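Local coordinates for protein aeromonas extracellular serine protease (Aeromonas sobria, PDB 3WQB) that cleaves peptide bonds after paired basic residues, one of them lysine, as a calcium-binding secreted serine protease of the furin subfamily and probable virulence factor, at residues Glu400-Phe414 and Met533-Gly545. The protein carries 1 engineered substitution. Numbering follows the deposited sequence.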
# COMPACT_ATOMS: atom_id res chain seq x y z
N GLU A 400 0.45 7.24 20.35
CA GLU A 400 1.16 8.41 20.87
C GLU A 400 0.57 9.69 20.30
O GLU A 400 0.04 9.70 19.18
CB GLU A 400 2.66 8.32 20.56
CG GLU A 400 3.32 7.10 21.21
CD GLU A 400 4.79 6.94 20.90
OE1 GLU A 400 5.34 7.81 20.20
OE2 GLU A 400 5.40 5.95 21.36
N ARG A 401 0.64 10.76 21.07
CA ARG A 401 0.10 12.05 20.64
C ARG A 401 1.26 12.98 20.29
O ARG A 401 2.18 13.17 21.10
CB ARG A 401 -0.78 12.65 21.74
CG ARG A 401 -1.70 13.77 21.26
CD ARG A 401 -2.56 14.29 22.40
NE ARG A 401 -3.87 14.73 21.91
CZ ARG A 401 -4.42 15.91 22.14
NH1 ARG A 401 -3.80 16.84 22.86
NH2 ARG A 401 -5.62 16.18 21.63
N ASN A 402 1.24 13.55 19.09
CA ASN A 402 2.33 14.44 18.67
C ASN A 402 2.19 15.85 19.27
O ASN A 402 1.25 16.12 20.01
CB ASN A 402 2.53 14.44 17.14
CG ASN A 402 1.48 15.23 16.37
OD1 ASN A 402 0.74 16.06 16.92
ND2 ASN A 402 1.42 14.98 15.07
N ALA A 403 3.13 16.74 18.94
CA ALA A 403 3.16 18.05 19.60
C ALA A 403 2.04 18.98 19.16
O ALA A 403 1.78 20.00 19.81
CB ALA A 403 4.51 18.71 19.42
N ALA A 404 1.37 18.61 18.07
CA ALA A 404 0.25 19.38 17.55
C ALA A 404 -1.08 18.77 18.02
O ALA A 404 -2.14 19.22 17.61
CB ALA A 404 0.29 19.43 16.03
N GLY A 405 -1.00 17.75 18.87
CA GLY A 405 -2.21 17.18 19.47
C GLY A 405 -2.83 16.03 18.69
O GLY A 405 -3.90 15.54 19.06
N MET A 406 -2.16 15.60 17.63
CA MET A 406 -2.66 14.50 16.79
C MET A 406 -2.23 13.15 17.35
O MET A 406 -1.03 12.90 17.56
CB MET A 406 -2.14 14.64 15.35
CG MET A 406 -2.63 15.85 14.59
SD MET A 406 -4.38 15.83 14.17
CE MET A 406 -4.47 14.46 13.01
N TRP A 407 -3.20 12.27 17.57
CA TRP A 407 -2.93 10.90 17.97
C TRP A 407 -2.54 10.09 16.75
O TRP A 407 -3.19 10.18 15.70
CB TRP A 407 -4.16 10.28 18.62
CG TRP A 407 -4.39 10.73 20.03
CD1 TRP A 407 -5.25 11.70 20.45
CD2 TRP A 407 -3.75 10.22 21.20
NE1 TRP A 407 -5.19 11.82 21.82
CE2 TRP A 407 -4.28 10.92 22.31
CE3 TRP A 407 -2.79 9.22 21.43
CZ2 TRP A 407 -3.87 10.67 23.62
CZ3 TRP A 407 -2.39 8.97 22.73
CH2 TRP A 407 -2.93 9.69 23.81
N PHE A 408 -1.53 9.25 16.90
CA PHE A 408 -1.05 8.44 15.79
C PHE A 408 -0.46 7.14 16.30
O PHE A 408 0.18 7.12 17.35
CB PHE A 408 0.02 9.20 14.98
CG PHE A 408 0.51 8.45 13.77
CD1 PHE A 408 -0.22 8.48 12.59
CD2 PHE A 408 1.68 7.68 13.83
CE1 PHE A 408 0.20 7.77 11.46
CE2 PHE A 408 2.11 6.96 12.70
CZ PHE A 408 1.37 7.01 11.52
N SER A 409 -0.67 6.06 15.54
CA SER A 409 0.02 4.80 15.80
C SER A 409 0.45 4.18 14.47
O SER A 409 -0.23 4.36 13.46
CB SER A 409 -0.87 3.85 16.60
OG SER A 409 -2.02 3.48 15.85
N PRO A 410 1.57 3.45 14.45
CA PRO A 410 1.93 2.77 13.21
C PRO A 410 0.95 1.66 12.84
O PRO A 410 0.86 1.29 11.67
CB PRO A 410 3.33 2.20 13.50
CG PRO A 410 3.37 2.09 14.99
CD PRO A 410 2.61 3.27 15.49
N THR A 411 0.20 1.13 13.81
CA THR A 411 -0.78 0.10 13.51
C THR A 411 -2.03 0.66 12.82
O THR A 411 -2.49 0.10 11.83
CB THR A 411 -1.16 -0.69 14.78
OG1 THR A 411 0.01 -1.35 15.28
CG2 THR A 411 -2.23 -1.72 14.48
N TYR A 412 -2.56 1.76 13.35
CA TYR A 412 -3.86 2.28 12.91
C TYR A 412 -3.76 3.62 12.19
O TYR A 412 -4.79 4.18 11.80
CB TYR A 412 -4.81 2.38 14.11
CG TYR A 412 -4.98 1.07 14.84
CD1 TYR A 412 -5.73 0.04 14.28
CD2 TYR A 412 -4.38 0.86 16.08
CE1 TYR A 412 -5.88 -1.16 14.93
CE2 TYR A 412 -4.52 -0.34 16.74
CZ TYR A 412 -5.28 -1.35 16.15
OH TYR A 412 -5.43 -2.56 16.79
N GLY A 413 -2.55 4.14 12.01
CA GLY A 413 -2.38 5.50 11.50
C GLY A 413 -3.06 6.47 12.46
O GLY A 413 -2.89 6.40 13.69
N PHE A 414 -3.84 7.39 11.90
CA PHE A 414 -4.61 8.33 12.70
C PHE A 414 -5.85 7.69 13.32
O PHE A 414 -6.50 8.28 14.19
CB PHE A 414 -4.97 9.58 11.88
CG PHE A 414 -3.76 10.37 11.50
CD1 PHE A 414 -3.26 10.35 10.19
CD2 PHE A 414 -3.06 11.09 12.47
CE1 PHE A 414 -2.11 11.06 9.86
CE2 PHE A 414 -1.91 11.79 12.14
CZ PHE A 414 -1.43 11.77 10.84
N MET A 533 11.61 6.01 3.21
CA MET A 533 10.59 5.76 4.22
C MET A 533 9.79 7.04 4.43
O MET A 533 10.30 8.14 4.21
CB MET A 533 11.24 5.32 5.54
CG MET A 533 11.96 3.99 5.45
SD MET A 533 13.31 3.79 6.64
CE MET A 533 14.56 4.82 5.89
N LEU A 534 8.54 6.89 4.84
CA LEU A 534 7.69 8.04 5.14
C LEU A 534 7.12 7.92 6.54
O LEU A 534 6.85 6.82 7.02
CB LEU A 534 6.58 8.16 4.09
CG LEU A 534 5.60 9.33 4.28
CD1 LEU A 534 5.20 9.93 2.96
CD2 LEU A 534 4.35 8.92 5.07
N SER A 535 6.96 9.06 7.22
CA SER A 535 6.21 9.08 8.47
C SER A 535 5.10 10.11 8.45
O SER A 535 5.28 11.25 8.00
CB SER A 535 7.12 9.35 9.66
OG SER A 535 6.34 9.47 10.83
N ASN A 536 3.95 9.70 8.98
CA ASN A 536 2.80 10.57 9.19
C ASN A 536 2.72 11.11 10.62
O ASN A 536 1.84 11.92 10.94
CB ASN A 536 1.52 9.82 8.86
CG ASN A 536 1.38 9.54 7.38
OD1 ASN A 536 1.59 10.43 6.55
ND2 ASN A 536 1.00 8.30 7.03
N LYS A 537 3.62 10.64 11.49
CA LYS A 537 3.55 10.95 12.92
C LYS A 537 3.59 12.43 13.27
O LYS A 537 3.08 12.83 14.33
CB LYS A 537 4.68 10.20 13.64
CG LYS A 537 4.86 10.54 15.11
CD LYS A 537 3.67 10.09 15.96
CE LYS A 537 3.89 10.41 17.43
NZ LYS A 537 4.99 9.61 18.03
N PHE A 538 4.18 13.23 12.39
CA PHE A 538 4.47 14.63 12.70
C PHE A 538 3.42 15.61 12.17
O PHE A 538 3.61 16.82 12.20
CB PHE A 538 5.87 14.99 12.19
CG PHE A 538 6.92 14.02 12.62
CD1 PHE A 538 7.39 14.02 13.92
CD2 PHE A 538 7.44 13.09 11.72
CE1 PHE A 538 8.36 13.10 14.33
CE2 PHE A 538 8.41 12.17 12.11
CZ PHE A 538 8.88 12.19 13.42
N TYR A 539 2.30 15.07 11.71
CA TYR A 539 1.24 15.87 11.11
C TYR A 539 0.82 17.02 12.01
O TYR A 539 0.37 16.82 13.14
CB TYR A 539 0.04 14.97 10.81
CG TYR A 539 -1.00 15.59 9.91
CD1 TYR A 539 -0.97 15.37 8.53
CD2 TYR A 539 -2.01 16.41 10.43
CE1 TYR A 539 -1.92 15.94 7.70
CE2 TYR A 539 -2.97 16.99 9.59
CZ TYR A 539 -2.92 16.74 8.23
OH TYR A 539 -3.86 17.29 7.40
N GLY A 540 0.94 18.24 11.48
CA GLY A 540 0.52 19.43 12.19
C GLY A 540 1.62 20.16 12.94
O GLY A 540 1.43 21.31 13.35
N GLU A 541 2.75 19.50 13.17
CA GLU A 541 3.88 20.11 13.88
C GLU A 541 4.59 21.16 13.03
O GLU A 541 4.49 21.16 11.81
CB GLU A 541 4.89 19.04 14.30
CG GLU A 541 4.39 18.10 15.38
CD GLU A 541 5.47 17.24 16.01
OE1 GLU A 541 6.66 17.36 15.65
OE2 GLU A 541 5.11 16.41 16.87
N SER A 542 5.34 22.05 13.69
CA SER A 542 6.22 22.98 13.00
C SER A 542 7.48 22.24 12.56
O SER A 542 8.07 21.47 13.32
CB SER A 542 6.59 24.15 13.91
OG SER A 542 7.60 24.94 13.30
N ALA A 543 7.90 22.48 11.32
CA ALA A 543 9.09 21.85 10.75
C ALA A 543 10.40 22.48 11.19
O ALA A 543 11.45 21.87 11.07
CB ALA A 543 9.01 21.85 9.23
N GLN A 544 10.33 23.71 11.70
CA GLN A 544 11.54 24.51 11.93
C GLN A 544 12.35 23.99 13.10
O GLN A 544 11.84 23.83 14.21
CB GLN A 544 11.16 25.97 12.14
CG GLN A 544 12.33 26.93 12.17
CD GLN A 544 11.86 28.36 12.30
OE1 GLN A 544 11.34 28.75 13.35
NE2 GLN A 544 12.00 29.13 11.24
N GLY A 545 13.64 23.76 12.85
CA GLY A 545 14.53 23.25 13.88
C GLY A 545 15.23 21.99 13.44
O GLY A 545 15.25 21.64 12.25
O HOH W 1 4.82 11.28 20.58
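N402 spreads its amide across the turn 536-539: ND2 donates to K537 O (2.8 Å, in the amide plane, N-H...O 165°) and, less straight, to Y539 O (2.9 Å), so both amide hydrogens are used and the plane cannot easily rotate. Beside it A403 N donates nearly linearly to E541 OE2 (2.9 Å), on the anti side but tilted from the carboxylate plane, while A404 CB lies 3.4 Å from G540 C. K537 sets its CA over one face of the F408 ring; bends at chi2 (66°) and chi4 (-67°) carry CD along F408 CD2 and bring NZ to E400 OE1 (2.8 Å) in a salt bridge; a water links NZ to R401 O. F414 brings CZ to Y539 CB (3.5 Å), their rings oblique, and M406 CE reaches Y539 CD2. Strands 400-401 and 407-408 form an antiparallel hairpin, which the contact joins to the consecutive turns 536-539 and 538-541 after strand 527-535 of the P-domain. N402 OD1 accepts from A404 N, an Asx turn, and also from M406 N, the donors on opposite faces of its plane. Farther out, T499 and S495 hold the E541 carboxylate, R500 O bonds K537 NZ, K394 pairs with E400 OE2, and D363 bonds Y539 OH.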